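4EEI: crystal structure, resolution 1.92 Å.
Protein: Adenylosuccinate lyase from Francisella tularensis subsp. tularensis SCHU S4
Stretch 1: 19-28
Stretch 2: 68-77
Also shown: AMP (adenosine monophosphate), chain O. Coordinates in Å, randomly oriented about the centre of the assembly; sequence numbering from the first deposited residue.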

# COMPACT_ATOMS: atom_id res chain seq x y z
N LYS B 19 24.55 -10.04 -13.79
CA LYS B 19 23.58 -9.36 -14.65
C LYS B 19 24.07 -9.39 -16.10
O LYS B 19 23.31 -9.74 -17.00
N TYR B 20 25.33 -9.04 -16.31
CA TYR B 20 25.90 -9.04 -17.66
C TYR B 20 26.15 -10.46 -18.18
O TYR B 20 26.04 -10.71 -19.37
N ALA B 21 26.51 -11.38 -17.29
CA ALA B 21 26.72 -12.77 -17.72
C ALA B 21 25.41 -13.36 -18.26
O ALA B 21 25.41 -14.12 -19.24
N LYS B 22 24.30 -13.03 -17.63
CA LYS B 22 23.01 -13.52 -18.12
C LYS B 22 22.62 -12.83 -19.42
O LYS B 22 22.07 -13.47 -20.32
N MET B 23 22.92 -11.54 -19.53
CA MET B 23 22.69 -10.83 -20.79
C MET B 23 23.48 -11.48 -21.93
O MET B 23 22.98 -11.63 -23.05
N LEU B 24 24.71 -11.87 -21.63
CA LEU B 24 25.55 -12.53 -22.62
C LEU B 24 24.96 -13.87 -23.05
O LEU B 24 24.96 -14.19 -24.24
N GLU B 25 24.46 -14.64 -22.09
CA GLU B 25 23.86 -15.94 -22.40
C GLU B 25 22.65 -15.77 -23.32
O GLU B 25 22.46 -16.54 -24.26
N VAL B 26 21.83 -14.76 -23.03
CA VAL B 26 20.68 -14.44 -23.87
C VAL B 26 21.07 -13.98 -25.28
O VAL B 26 20.48 -14.42 -26.27
N GLU B 27 22.07 -13.10 -25.37
CA GLU B 27 22.57 -12.65 -26.67
C GLU B 27 23.07 -13.84 -27.50
O GLU B 27 22.88 -13.88 -28.72
N LEU B 28 23.70 -14.80 -26.85
CA LEU B 28 24.30 -15.91 -27.57
C LEU B 28 23.25 -16.94 -27.95
O LEU B 28 23.42 -17.69 -28.90
N ASP B 68 22.96 1.69 -21.13
CA ASP B 68 23.69 0.55 -20.55
C ASP B 68 23.86 -0.67 -21.47
O ASP B 68 24.90 -1.34 -21.41
N ILE B 69 22.89 -0.93 -22.34
CA ILE B 69 22.99 -2.08 -23.25
C ILE B 69 23.98 -1.84 -24.39
O ILE B 69 24.72 -2.75 -24.79
N ILE B 70 23.98 -0.63 -24.93
CA ILE B 70 25.00 -0.25 -25.91
C ILE B 70 26.38 -0.41 -25.30
O ILE B 70 27.30 -0.92 -25.93
N ALA B 71 26.52 0.03 -24.04
CA ALA B 71 27.78 -0.11 -23.32
C ALA B 71 28.19 -1.57 -23.15
O ALA B 71 29.34 -1.93 -23.39
N PHE B 72 27.24 -2.40 -22.72
CA PHE B 72 27.48 -3.84 -22.59
C PHE B 72 27.88 -4.49 -23.91
O PHE B 72 28.86 -5.23 -23.98
N CYS B 73 27.10 -4.23 -24.96
CA CYS B 73 27.42 -4.80 -26.28
C CYS B 73 28.80 -4.38 -26.76
O CYS B 73 29.58 -5.19 -27.27
N THR B 74 29.10 -3.09 -26.60
CA THR B 74 30.41 -2.57 -26.98
C THR B 74 31.51 -3.26 -26.17
O THR B 74 32.59 -3.54 -26.70
N SER B 75 31.25 -3.56 -24.90
CA SER B 75 32.27 -4.22 -24.08
C SER B 75 32.57 -5.63 -24.60
O SER B 75 33.70 -6.10 -24.50
N ILE B 76 31.56 -6.29 -25.16
CA ILE B 76 31.75 -7.62 -25.75
C ILE B 76 32.40 -7.53 -27.13
O ILE B 76 33.44 -8.17 -27.39
N ALA B 77 31.79 -6.76 -28.02
CA ALA B 77 32.27 -6.61 -29.39
C ALA B 77 33.74 -6.21 -29.50
O ALA B 77 34.45 -6.65 -30.42

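When two helices cross steeply, one large side chain can carry most of the contact, as adenylosuccinate lyase illustrates: helices 19-28 and 68-77 cross at -74°, their axes 11.3 Å apart at closest approach. Asp-68 (chi1 p) points toward the partner helix but stops short of it; its OD1 lies 3.3 Å from O4' of the bound AMP. Ile-69 (m, m) leaves its backbone sideways, yet its end swings inward, bringing CD1 to 3.8 Å from CE of Met-23. Ile-70 and Ala-71 are out of reach.

Phe-72, chi1 t, is the knob, seated among Tyr-20, Met-23, Leu-24 and Glu-27. Met-23 (m, t, t) lies along one face of its ring, with CB 4.1 Å and SD 4.6 Å from the Phe-72 ring centroid, whereas CG of Glu-27 meets the edge, 4.0 Å from CE2 of Phe-72. The Tyr-20 ring (chi1 m) is nearly parallel, at 15°, but slid aside, so the two rings barely overlap. CB of Leu-24 approaches CZ of Phe-72 at 4.1 Å.

The next residue, Cys-73 (m), places SG 3.6 Å from OE2 of Glu-27, an oxygen hydrogen-bonded elsewhere in the structure. Ile-76 (m, m) closes the contact, CD1 resting 4.3 Å from CD1 of Leu-24 (t, p). No hydrogen bond joins the helices; packing predominates.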

# COMPACT_ATOMS: atom_id res chain seq x y z
CB LYS B 19 23.34 -7.91 -14.20
CG LYS B 19 22.32 -7.17 -15.06
CD LYS B 19 22.79 -5.78 -15.49
CE LYS B 19 22.69 -4.78 -14.35
NZ LYS B 19 21.33 -4.77 -13.73
CB TYR B 20 27.20 -8.23 -17.71
CG TYR B 20 27.00 -6.77 -17.35
CD1 TYR B 20 25.95 -6.04 -17.88
CD2 TYR B 20 27.87 -6.14 -16.48
CE1 TYR B 20 25.77 -4.70 -17.54
CE2 TYR B 20 27.70 -4.82 -16.14
CZ TYR B 20 26.65 -4.10 -16.67
OH TYR B 20 26.50 -2.78 -16.31
CB ALA B 21 27.29 -13.61 -16.60
CB LYS B 22 21.92 -13.37 -17.04
CG LYS B 22 22.16 -14.27 -15.81
CD LYS B 22 22.07 -15.75 -16.16
CE LYS B 22 23.43 -16.44 -16.21
NZ LYS B 22 24.02 -16.69 -14.86
CB MET B 23 23.06 -9.35 -20.66
CG MET B 23 22.03 -8.52 -19.90
SD MET B 23 22.54 -6.80 -19.77
CE MET B 23 21.20 -6.13 -18.77
CB LEU B 24 26.97 -12.71 -22.09
CG LEU B 24 27.91 -13.41 -23.08
CD1 LEU B 24 28.07 -12.58 -24.36
CD2 LEU B 24 29.27 -13.68 -22.45
CB GLU B 25 23.46 -16.67 -21.11
CG GLU B 25 22.85 -18.05 -21.37
CD GLU B 25 22.38 -18.75 -20.10
OE1 GLU B 25 22.71 -18.29 -18.98
OE2 GLU B 25 21.66 -19.77 -20.23
CB VAL B 26 19.78 -13.41 -23.17
CG1 VAL B 26 18.62 -13.02 -24.06
CG2 VAL B 26 19.28 -13.98 -21.86
CB GLU B 27 23.73 -11.66 -26.51
CG GLU B 27 23.37 -10.29 -25.94
CD GLU B 27 22.84 -9.31 -27.00
OE1 GLU B 27 22.50 -9.75 -28.12
OE2 GLU B 27 22.75 -8.10 -26.69
CB LEU B 28 25.42 -16.56 -26.75
CG LEU B 28 26.62 -15.65 -26.53
CD1 LEU B 28 27.67 -16.34 -25.68
CD2 LEU B 28 27.19 -15.23 -27.88
CB ASP B 68 23.12 0.16 -19.17
CG ASP B 68 21.64 -0.19 -19.20
OD1 ASP B 68 20.90 0.29 -20.09
OD2 ASP B 68 21.21 -0.96 -18.30
CB ILE B 69 21.63 -2.50 -23.82
CG1 ILE B 69 20.61 -2.62 -22.69
CG2 ILE B 69 21.74 -3.82 -24.56
CD1 ILE B 69 21.12 -3.44 -21.50
CB ILE B 70 24.82 1.20 -26.40
CG1 ILE B 70 23.46 1.37 -27.10
CG2 ILE B 70 25.95 1.60 -27.33
CD1 ILE B 70 23.20 2.79 -27.60
CB ALA B 71 27.69 0.58 -21.97
CB PHE B 72 26.25 -4.53 -22.01
CG PHE B 72 26.23 -6.02 -22.24
CD1 PHE B 72 27.02 -6.86 -21.48
CD2 PHE B 72 25.42 -6.58 -23.22
CE1 PHE B 72 27.01 -8.23 -21.68
CE2 PHE B 72 25.39 -7.95 -23.44
CZ PHE B 72 26.19 -8.77 -22.66
CB CYS B 73 26.36 -4.39 -27.30
SG CYS B 73 24.74 -5.13 -27.00
CB THR B 74 30.48 -1.04 -26.81
OG1 THR B 74 29.50 -0.43 -27.66
CG2 THR B 74 31.85 -0.51 -27.19
CB SER B 75 31.88 -4.25 -22.60
OG SER B 75 30.93 -5.28 -22.34
CB ILE B 76 30.40 -8.36 -25.89
CG1 ILE B 76 29.73 -8.57 -24.52
CG2 ILE B 76 30.60 -9.68 -26.62
CD1 ILE B 76 30.62 -9.21 -23.47
CB ALA B 77 31.39 -5.61 -30.15
P AMP O . 17.48 3.57 -15.57
O1P AMP O . 18.48 4.14 -14.60
O2P AMP O . 16.23 4.41 -15.74
O3P AMP O . 17.21 2.10 -15.40
O5' AMP O . 18.21 3.67 -16.99
C5' AMP O . 17.67 3.01 -18.14
C4' AMP O . 18.76 2.84 -19.19
O4' AMP O . 18.23 2.19 -20.35
C3' AMP O . 19.30 4.19 -19.65
O3' AMP O . 20.73 4.14 -19.65
C2' AMP O . 18.80 4.36 -21.06
O2' AMP O . 19.78 5.00 -21.88
C1' AMP O . 18.55 2.94 -21.52
N9 AMP O . 17.45 2.88 -22.51
C8 AMP O . 16.92 3.93 -23.16
N7 AMP O . 15.93 3.53 -23.99
C5 AMP O . 15.82 2.20 -23.89
C6 AMP O . 14.97 1.15 -24.49
N6 AMP O . 14.02 1.45 -25.40
N1 AMP O . 15.18 -0.13 -24.10
C2 AMP O . 16.13 -0.45 -23.19
N3 AMP O . 16.93 0.46 -22.61
C4 AMP O . 16.82 1.77 -22.91